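Local coordinates for protein ArsR family transcriptional regulator (Comamonas testosteroni, PDB 6UVU) that is an Sb(III)-responsive transcriptional repressor of the ArsR family that probably binds operator DNA as a dimer and lets go when antimonite binds, at residues R46-H49 with A50-R53; G55-V59 with T60-A64; L108-G111 with L112-E116. One frame throughout, in Å; residues are numbered along the deposited sequence.

Contact 1 (R46-H49 with A50-R53); sequences RLLH and ALAR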
ATOM      1  N   ARG B  46      -5.801  -9.314   6.020  1.00 21.75           N
ATOM      2  CA  ARG B  46      -5.643 -10.647   6.596  1.00 21.93           C
ATOM      3  C   ARG B  46      -6.325 -11.696   5.734  1.00 19.48           C
ATOM      4  O   ARG B  46      -5.785 -12.790   5.545  1.00 19.44           O
ATOM      5  CB  ARG B  46      -6.208 -10.673   8.018  1.00 22.93           C
ATOM      6  CG  ARG B  46      -5.474  -9.771   8.999  1.00 24.21           C
ATOM      7  CD  ARG B  46      -5.958 -10.046  10.406  1.00 26.32           C
ATOM      8  NE  ARG B  46      -5.495 -11.342  10.889  1.00 26.81           N
ATOM      9  CZ  ARG B  46      -6.263 -12.196  11.559  1.00 28.03           C
ATOM     10  NH1 ARG B  46      -7.531 -11.887  11.799  1.00 27.51           N
ATOM     11  NH2 ARG B  46      -5.774 -13.360  11.982  1.00 26.02           N
ATOM     12  N   LEU B  47      -7.507 -11.375   5.192  1.00 20.65           N
ATOM     13  CA  LEU B  47      -8.188 -12.301   4.288  1.00 20.27           C
ATOM     14  C   LEU B  47      -7.341 -12.565   3.059  1.00 18.47           C
ATOM     15  O   LEU B  47      -7.237 -13.712   2.593  1.00 17.41           O
ATOM     16  CB  LEU B  47      -9.550 -11.725   3.870  1.00 23.22           C
ATOM     17  CG  LEU B  47     -10.731 -11.836   4.828  1.00 25.45           C
ATOM     18  CD1 LEU B  47     -11.943 -11.060   4.294  1.00 24.45           C
ATOM     19  CD2 LEU B  47     -11.084 -13.306   4.990  1.00 27.46           C
ATOM     20  N   LEU B  48      -6.717 -11.504   2.530  1.00 17.49           N
ATOM     21  CA  LEU B  48      -5.906 -11.613   1.319  1.00 17.62           C
ATOM     22  C   LEU B  48      -4.650 -12.432   1.574  1.00 17.39           C
ATOM     23  O   LEU B  48      -4.215 -13.206   0.714  1.00 17.61           O
ATOM     24  CB  LEU B  48      -5.527 -10.223   0.823  1.00 18.53           C
ATOM     25  CG  LEU B  48      -6.249  -9.564  -0.355  1.00 20.96           C
ATOM     26  CD1 LEU B  48      -7.592 -10.175  -0.601  1.00 21.52           C
ATOM     27  CD2 LEU B  48      -6.369  -8.050  -0.134  1.00 20.19           C
ATOM     28  N   HIS B  49      -4.043 -12.256   2.745  1.00 16.66           N
ATOM     29  CA  HIS B  49      -2.885 -13.066   3.082  1.00 16.16           C
ATOM     30  C   HIS B  49      -3.266 -14.538   3.250  1.00 16.27           C
ATOM     31  O   HIS B  49      -2.577 -15.422   2.733  1.00 13.78           O
ATOM     32  CB  HIS B  49      -2.216 -12.539   4.351  1.00 15.74           C
ATOM     33  CG  HIS B  49      -0.932 -13.249   4.665  1.00 14.92           C
ATOM     34  ND1 HIS B  49      -0.439 -13.380   5.946  1.00 15.61           N
ATOM     35  CD2 HIS B  49      -0.034 -13.851   3.851  1.00 14.31           C
ATOM     36  CE1 HIS B  49       0.705 -14.043   5.907  1.00 13.94           C
ATOM     37  NE2 HIS B  49       0.973 -14.339   4.648  1.00 13.34           N
ATOM     38  N   ALA B  50      -4.342 -14.818   3.993  1.00 17.76           N
ATOM     39  CA  ALA B  50      -4.795 -16.199   4.172  1.00 18.96           C
ATOM     40  C   ALA B  50      -5.097 -16.867   2.832  1.00 22.08           C
ATOM     41  O   ALA B  50      -4.819 -18.057   2.651  1.00 20.97           O
ATOM     42  CB  ALA B  50      -6.029 -16.236   5.075  1.00 18.95           C
ATOM     43  N   LEU B  51      -5.648 -16.111   1.872  1.00 23.68           N
ATOM     44  CA  LEU B  51      -5.860 -16.637   0.524  1.00 21.90           C
ATOM     45  C   LEU B  51      -4.546 -16.845  -0.212  1.00 20.34           C
ATOM     46  O   LEU B  51      -4.391 -17.817  -0.958  1.00 20.26           O
ATOM     47  CB  LEU B  51      -6.738 -15.691  -0.276  1.00 22.79           C
ATOM     48  CG  LEU B  51      -8.184 -15.610   0.165  1.00 24.62           C
ATOM     49  CD1 LEU B  51      -8.828 -14.396  -0.487  1.00 26.12           C
ATOM     50  CD2 LEU B  51      -8.896 -16.900  -0.242  1.00 25.37           C
ATOM     51  N   ALA B  52      -3.595 -15.924  -0.038  1.00 21.03           N
ATOM     52  CA  ALA B  52      -2.316 -16.032  -0.730  1.00 22.21           C
ATOM     53  C   ALA B  52      -1.496 -17.203  -0.204  1.00 25.89           C
ATOM     54  O   ALA B  52      -0.778 -17.849  -0.977  1.00 25.80           O
ATOM     55  CB  ALA B  52      -1.523 -14.724  -0.588  1.00 22.02           C
ATOM     56  N   ARG B  53      -1.548 -17.455   1.114  1.00 29.00           N
ATOM     57  CA  ARG B  53      -0.806 -18.572   1.709  1.00 30.77           C
ATOM     58  C   ARG B  53      -1.271 -19.904   1.139  1.00 32.28           C
ATOM     59  O   ARG B  53      -0.460 -20.747   0.738  1.00 33.40           O
ATOM     60  CB  ARG B  53      -0.993 -18.619   3.227  1.00 31.38           C
ATOM     61  CG  ARG B  53      -0.482 -17.447   3.993  1.00 33.89           C
ATOM     62  CD  ARG B  53      -0.497 -17.713   5.502  1.00 34.92           C
ATOM     63  NE  ARG B  53       0.582 -18.606   5.923  1.00 35.79           N
ATOM     64  CZ  ARG B  53       0.401 -19.715   6.632  1.00 38.08           C
ATOM     65  NH1 ARG B  53      -0.820 -20.076   7.014  1.00 34.34           N
ATOM     66  NH2 ARG B  53       1.442 -20.459   6.961  1.00 37.39           N
TER
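R53 lays the aliphatic part of its side chain over one face of the H49 imidazole, one helical turn back. The R53 CG atom sits 3.9 Å from the ring centroid, 30° off the ring normal, which makes a CH-pi contact. CD follows over the same ring but is offset toward its rim. The H49 ring is brought round by a first torsion of -174°, which sets CG anti to the backbone N. The R53 chain bends at chi3, and its guanidinium plane ends 65° from the ring plane. H49 NE2 lies at the guanidinium edge, 4.5 Å from R53 NE. It has no polar partner in the model, although it is buried. ND1 does have one, the backbone N of I24 in the second subunit.

These residues lie on helix 42-54 of the winged-helix domain. A50 N bonds R46 O at 2.9 Å and R53 N bonds H49 O at 2.8 Å, the ordinary pattern of an alpha-helix. L47 and L51 lie on another side of the helix, where both touch L62. L51 folds back over the preceding turn, with CG 3.2 Å from L47 O. L48 CD1 and L51 CD1 meet more loosely, at 4.4 Å. R46 turns elsewhere, and its NE bonds I24 O of the second subunit.

Contact 2 (G55-V59 with T60-A64); sequences GGLCV and TDLAA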
ATOM      1  N   GLY B  55      -3.294 -20.465  -1.501  1.00 38.41           N
ATOM      2  CA  GLY B  55      -3.625 -20.551  -2.909  1.00 38.60           C
ATOM      3  C   GLY B  55      -5.102 -20.666  -3.190  1.00 38.26           C
ATOM      4  O   GLY B  55      -5.484 -21.046  -4.299  1.00 41.07           O
ATOM      5  N   GLY B  56      -5.947 -20.359  -2.208  1.00 37.88           N
ATOM      6  CA  GLY B  56      -7.383 -20.401  -2.400  1.00 37.63           C
ATOM      7  C   GLY B  56      -8.150 -21.243  -1.397  1.00 37.88           C
ATOM      8  O   GLY B  56      -7.732 -22.354  -1.059  1.00 44.15           O
ATOM      9  N   LEU B  57      -9.296 -20.738  -0.940  1.00 35.58           N
ATOM     10  CA  LEU B  57     -10.073 -21.387   0.106  1.00 34.61           C
ATOM     11  C   LEU B  57     -11.560 -21.131  -0.115  1.00 32.04           C
ATOM     12  O   LEU B  57     -11.957 -20.216  -0.844  1.00 27.95           O
ATOM     13  CB  LEU B  57      -9.657 -20.877   1.492  1.00 38.10           C
ATOM     14  CG  LEU B  57      -8.215 -21.196   1.914  1.00 38.81           C
ATOM     15  CD1 LEU B  57      -7.787 -20.379   3.136  1.00 38.82           C
ATOM     16  CD2 LEU B  57      -8.028 -22.705   2.141  1.00 39.90           C
ATOM     17  N   CYS B  58     -12.379 -21.949   0.543  1.00 30.10           N
ATOM     18  CA  CYS B  58     -13.795 -21.683   0.712  1.00 30.99           C
ATOM     19  C   CYS B  58     -14.005 -20.793   1.923  1.00 30.76           C
ATOM     20  O   CYS B  58     -13.102 -20.573   2.734  1.00 31.37           O
ATOM     21  CB  CYS B  58     -14.602 -22.984   0.874  1.00 35.23           C
ATOM     22  SG  CYS B  58     -14.395 -23.864   2.470  1.00 36.71           S
ATOM     23  N   VAL B  59     -15.236 -20.298   2.051  1.00 29.83           N
ATOM     24  CA  VAL B  59     -15.560 -19.334   3.096  1.00 30.60           C
ATOM     25  C   VAL B  59     -15.363 -19.944   4.484  1.00 30.93           C
ATOM     26  O   VAL B  59     -14.922 -19.262   5.420  1.00 29.29           O
ATOM     27  CB  VAL B  59     -16.993 -18.807   2.881  1.00 31.10           C
ATOM     28  CG1 VAL B  59     -17.427 -17.921   4.021  1.00 31.55           C
ATOM     29  CG2 VAL B  59     -17.066 -18.039   1.581  1.00 31.12           C
ATOM     30  N   THR B  60     -15.640 -21.247   4.627  1.00 28.08           N
ATOM     31  CA  THR B  60     -15.579 -21.897   5.938  1.00 30.33           C
ATOM     32  C   THR B  60     -14.142 -22.048   6.436  1.00 29.28           C
ATOM     33  O   THR B  60     -13.845 -21.788   7.609  1.00 30.68           O
ATOM     34  CB  THR B  60     -16.272 -23.263   5.863  1.00 30.84           C
ATOM     35  OG1 THR B  60     -17.683 -23.075   6.008  1.00 36.18           O
ATOM     36  CG2 THR B  60     -15.751 -24.214   6.941  1.00 31.08           C
ATOM     37  N   ASP B  61     -13.242 -22.503   5.568  1.00 29.56           N
ATOM     38  CA  ASP B  61     -11.837 -22.595   5.943  1.00 30.47           C
ATOM     39  C   ASP B  61     -11.242 -21.209   6.146  1.00 30.07           C
ATOM     40  O   ASP B  61     -10.544 -20.958   7.136  1.00 30.37           O
ATOM     41  CB  ASP B  61     -11.061 -23.357   4.868  1.00 32.32           C
ATOM     42  CG  ASP B  61     -11.547 -24.790   4.694  1.00 33.32           C
ATOM     43  OD1 ASP B  61     -12.302 -25.286   5.561  1.00 33.72           O
ATOM     44  OD2 ASP B  61     -11.170 -25.413   3.679  1.00 33.51           O
ATOM     45  N   LEU B  62     -11.516 -20.293   5.216  1.00 29.99           N
ATOM     46  CA  LEU B  62     -10.978 -18.943   5.324  1.00 30.12           C
ATOM     47  C   LEU B  62     -11.475 -18.245   6.588  1.00 27.17           C
ATOM     48  O   LEU B  62     -10.687 -17.633   7.316  1.00 25.73           O
ATOM     49  CB  LEU B  62     -11.333 -18.154   4.069  1.00 33.56           C
ATOM     50  CG  LEU B  62     -10.926 -16.691   4.080  1.00 38.78           C
ATOM     51  CD1 LEU B  62      -9.456 -16.540   4.436  1.00 41.38           C
ATOM     52  CD2 LEU B  62     -11.213 -16.073   2.734  1.00 41.69           C
ATOM     53  N   ALA B  63     -12.769 -18.359   6.890  1.00 29.56           N
ATOM     54  CA  ALA B  63     -13.298 -17.750   8.107  1.00 29.01           C
ATOM     55  C   ALA B  63     -12.709 -18.387   9.361  1.00 28.41           C
ATOM     56  O   ALA B  63     -12.525 -17.701  10.376  1.00 26.82           O
ATOM     57  CB  ALA B  63     -14.825 -17.850   8.133  1.00 30.19           C
ATOM     58  N   ALA B  64     -12.407 -19.689   9.321  1.00 27.21           N
ATOM     59  CA  ALA B  64     -11.718 -20.301  10.452  1.00 26.47           C
ATOM     60  C   ALA B  64     -10.304 -19.759  10.582  1.00 24.41           C
ATOM     61  O   ALA B  64      -9.855 -19.476  11.696  1.00 25.94           O
ATOM     62  CB  ALA B  64     -11.693 -21.823  10.320  1.00 25.91           C
TER
HETATM   63  O   HOH W   1     -11.260 -24.392   1.362  1.00 26.69           O
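L62 N bonds C58 O at 3.0 Å, and A63 N bonds V59 O at 2.8 Å, two backbone bonds at the start of helix 59-65. A water joins the C58 backbone to the D61 side chain. It accepts from C58 N at 2.8 Å and donates to D61 OD2. C58 also caps the start of the helix with its thiol sulfur. D61 N donates to C58 SG at 3.6 Å, and the N-H points almost straight at the sulfur, at 171°. The first torsion of C58, 72°, places SG between its backbone N and carbonyl carbon, from where it reaches forward to the first turn. The D61 carboxylate stays beside the sulfur, with CG 3.7 Å from C58 SG.

Packing begins at L57, just before the cap. L57 CB meets L62 CB at 4.1 Å, and L57 CD2 reaches D61 CB, the two side chains crossing at about a right angle. L62 also packs on L47, A50 and L51 of helix 42-54, while V59 leans on S74 and L77 of helix 70-82. This is the linker from helix 42-54 into helix 59-65, the first helix of the helix-turn-helix.

With C58 replaced by alanine, D61 N is likely to lose its capping acceptor and the first turn to be held less firmly. The sulfur is a weak acceptor, so the helix start rests on a long bond, the backbone bonds and a water bridge. The D61 carboxylate, close to the N-terminal end of the helix, would probably be favoured there by the helix dipole.

Contact 3 (L108-G111 with L112-E116); sequences LELG and LCLIE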
ATOM      1  N   LEU B 108       0.733  -6.791  -1.348  1.00 20.54           N
ATOM      2  CA  LEU B 108       0.658  -7.619  -0.148  1.00 22.14           C
ATOM      3  C   LEU B 108       2.018  -8.219   0.199  1.00 20.16           C
ATOM      4  O   LEU B 108       2.424  -8.194   1.359  1.00 20.53           O
ATOM      5  CB  LEU B 108      -0.391  -8.726  -0.327  1.00 21.31           C
ATOM      6  CG  LEU B 108      -0.327  -9.967   0.568  1.00 21.71           C
ATOM      7  CD1 LEU B 108      -0.725  -9.652   1.992  1.00 21.75           C
ATOM      8  CD2 LEU B 108      -1.216 -11.115   0.019  1.00 22.87           C
ATOM      9  N   GLU B 109       2.743  -8.749  -0.792  1.00 21.03           N
ATOM     10  CA  GLU B 109       4.053  -9.342  -0.521  1.00 23.30           C
ATOM     11  C   GLU B 109       5.024  -8.308   0.034  1.00 22.59           C
ATOM     12  O   GLU B 109       5.827  -8.613   0.925  1.00 21.16           O
ATOM     13  CB  GLU B 109       4.631  -9.974  -1.791  1.00 25.09           C
ATOM     14  CG  GLU B 109       3.930 -11.258  -2.261  1.00 29.16           C
ATOM     15  CD  GLU B 109       4.531 -11.778  -3.564  1.00 33.18           C
ATOM     16  OE1 GLU B 109       5.493 -11.143  -4.068  1.00 34.30           O
ATOM     17  OE2 GLU B 109       4.061 -12.819  -4.078  1.00 38.83           O
ATOM     18  N   LEU B 110       4.993  -7.087  -0.504  1.00 20.57           N
ATOM     19  CA  LEU B 110       5.846  -6.027   0.032  1.00 20.52           C
ATOM     20  C   LEU B 110       5.495  -5.739   1.482  1.00 21.01           C
ATOM     21  O   LEU B 110       6.377  -5.653   2.347  1.00 21.28           O
ATOM     22  CB  LEU B 110       5.726  -4.755  -0.807  1.00 19.84           C
ATOM     23  CG  LEU B 110       6.546  -3.576  -0.260  1.00 20.45           C
ATOM     24  CD1 LEU B 110       8.036  -3.933  -0.193  1.00 19.65           C
ATOM     25  CD2 LEU B 110       6.318  -2.323  -1.108  1.00 20.02           C
ATOM     26  N   GLY B 111       4.206  -5.619   1.769  1.00 18.93           N
ATOM     27  CA  GLY B 111       3.773  -5.495   3.144  1.00 20.29           C
ATOM     28  C   GLY B 111       4.310  -6.601   4.030  1.00 20.85           C
ATOM     29  O   GLY B 111       4.731  -6.348   5.159  1.00 19.46           O
ATOM     30  N   LEU B 112       4.303  -7.845   3.530  1.00 20.21           N
ATOM     31  CA  LEU B 112       4.786  -8.970   4.327  1.00 21.86           C
ATOM     32  C   LEU B 112       6.282  -8.848   4.596  1.00 22.08           C
ATOM     33  O   LEU B 112       6.737  -9.110   5.714  1.00 22.53           O
ATOM     34  CB  LEU B 112       4.455 -10.307   3.632  1.00 21.76           C
ATOM     35  CG  LEU B 112       2.958 -10.619   3.441  1.00 21.85           C
ATOM     36  CD1 LEU B 112       2.735 -11.842   2.529  1.00 24.88           C
ATOM     37  CD2 LEU B 112       2.240 -10.816   4.775  1.00 22.25           C
ATOM     38  N   CYS B 113       7.059  -8.443   3.587  1.00 23.30           N
ATOM     39  CA  CYS B 113       8.493  -8.261   3.787  1.00 24.99           C
ATOM     40  C   CYS B 113       8.775  -7.158   4.801  1.00 23.39           C
ATOM     41  O   CYS B 113       9.701  -7.285   5.602  1.00 23.55           O
ATOM     42  CB  CYS B 113       9.185  -7.965   2.458  1.00 28.40           C
ATOM     43  SG  CYS B 113       8.980  -9.276   1.213  1.00 40.71           S
ATOM     44  N   LEU B 114       7.968  -6.088   4.805  1.00 20.75           N
ATOM     45  CA  LEU B 114       8.170  -4.992   5.755  1.00 23.61           C
ATOM     46  C   LEU B 114       7.841  -5.420   7.183  1.00 24.15           C
ATOM     47  O   LEU B 114       8.498  -4.984   8.135  1.00 26.21           O
ATOM     48  CB  LEU B 114       7.329  -3.776   5.355  1.00 23.41           C
ATOM     49  CG  LEU B 114       7.656  -3.096   4.012  1.00 27.23           C
ATOM     50  CD1 LEU B 114       6.653  -2.005   3.673  1.00 28.67           C
ATOM     51  CD2 LEU B 114       9.064  -2.505   4.001  1.00 26.89           C
ATOM     52  N   ILE B 115       6.826  -6.267   7.357  1.00 24.49           N
ATOM     53  CA  ILE B 115       6.507  -6.777   8.688  1.00 24.61           C
ATOM     54  C   ILE B 115       7.638  -7.658   9.203  1.00 26.39           C
ATOM     55  O   ILE B 115       7.990  -7.611  10.391  1.00 27.95           O
ATOM     56  CB  ILE B 115       5.179  -7.548   8.665  1.00 23.45           C
ATOM     57  CG1 ILE B 115       4.018  -6.598   8.390  1.00 22.85           C
ATOM     58  CG2 ILE B 115       4.971  -8.302   9.983  1.00 25.36           C
ATOM     59  CD1 ILE B 115       2.764  -7.311   7.975  1.00 22.14           C
ATOM     60  N   GLU B 116       8.218  -8.472   8.320  1.00 27.15           N
ATOM     61  CA  GLU B 116       9.313  -9.353   8.711  1.00 30.31           C
ATOM     62  C   GLU B 116      10.570  -8.555   9.029  1.00 30.21           C
ATOM     63  O   GLU B 116      11.209  -8.775  10.063  1.00 25.20           O
ATOM     64  CB  GLU B 116       9.592 -10.364   7.601  1.00 35.26           C
ATOM     65  CG  GLU B 116      10.278 -11.642   8.074  1.00 42.88           C
ATOM     66  CD  GLU B 116       9.280 -12.664   8.636  1.00 54.88           C
ATOM     67  OE1 GLU B 116       8.607 -12.356   9.651  1.00 62.10           O
ATOM     68  OE2 GLU B 116       9.151 -13.766   8.052  1.00 58.18           O
TER
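L108 and L112 make the apolar contact on one side of helix 102-121. L108 CD1 lies 4.1 Å from L112 CG, and the same methyl also meets L112 CD1, the two side chains set at a slant. The first torsion of L108, 160°, swings CG away from the backbone N and brings the branch alongside the next turn. L112 has its CG anti to the carbonyl carbon, which lays it over the preceding turn, with CG 3.2 Å from L108 O. A second pair lies on another side: L110 CG and L114 CD1 are 4.2 Å apart. Both of these leucines pack on R106 of the second subunit.

The backbone bonds are regular. L112 N bonds L108 O and C113 N bonds E109 O, each at 2.9 Å. L114 N bonds L110 O, and I115 N bonds G111 O at 3.0 Å. I115 CD1 comes within 3.6 Å of G111 O. C113 SG lies 3.2 Å from E109 O.

Charged groups turn away to the other chain. E109 OE2 accepts from K15 N of the second subunit, and E116 OE1 forms a salt bridge with R21 of that subunit. Helix 102-121 is the C-terminal helix, which in ArsR-family repressors contributes to the dimer interface. Its chemistry is divided accordingly: L108 and L112 face helix 42-54 of the same chain, while carboxylates and the L110 and L114 pair meet the second subunit.

Overall arrangement
Contact 1 sits between the other two. Its centre is 9 Å from that of contact 2 and 12 Å from that of contact 3. Toward contact 2, A50 CB meets L62 CD1 at 3.5 Å, so helices 42-54 and 59-65 pack together. Toward contact 3, H49 CD2 lies 3.7 Å from L112 CD1, and A52 CB lies as far from L108 CD2. Contacts 2 and 3 do not touch; their nearest atoms are about 10 Å apart. Contacts 1 and 3 both touch the second subunit, whereas contact 2 does not. Helix 42-54 therefore joins the helix-turn-helix region, which probably meets DNA, to the dimer-forming C-terminal helix.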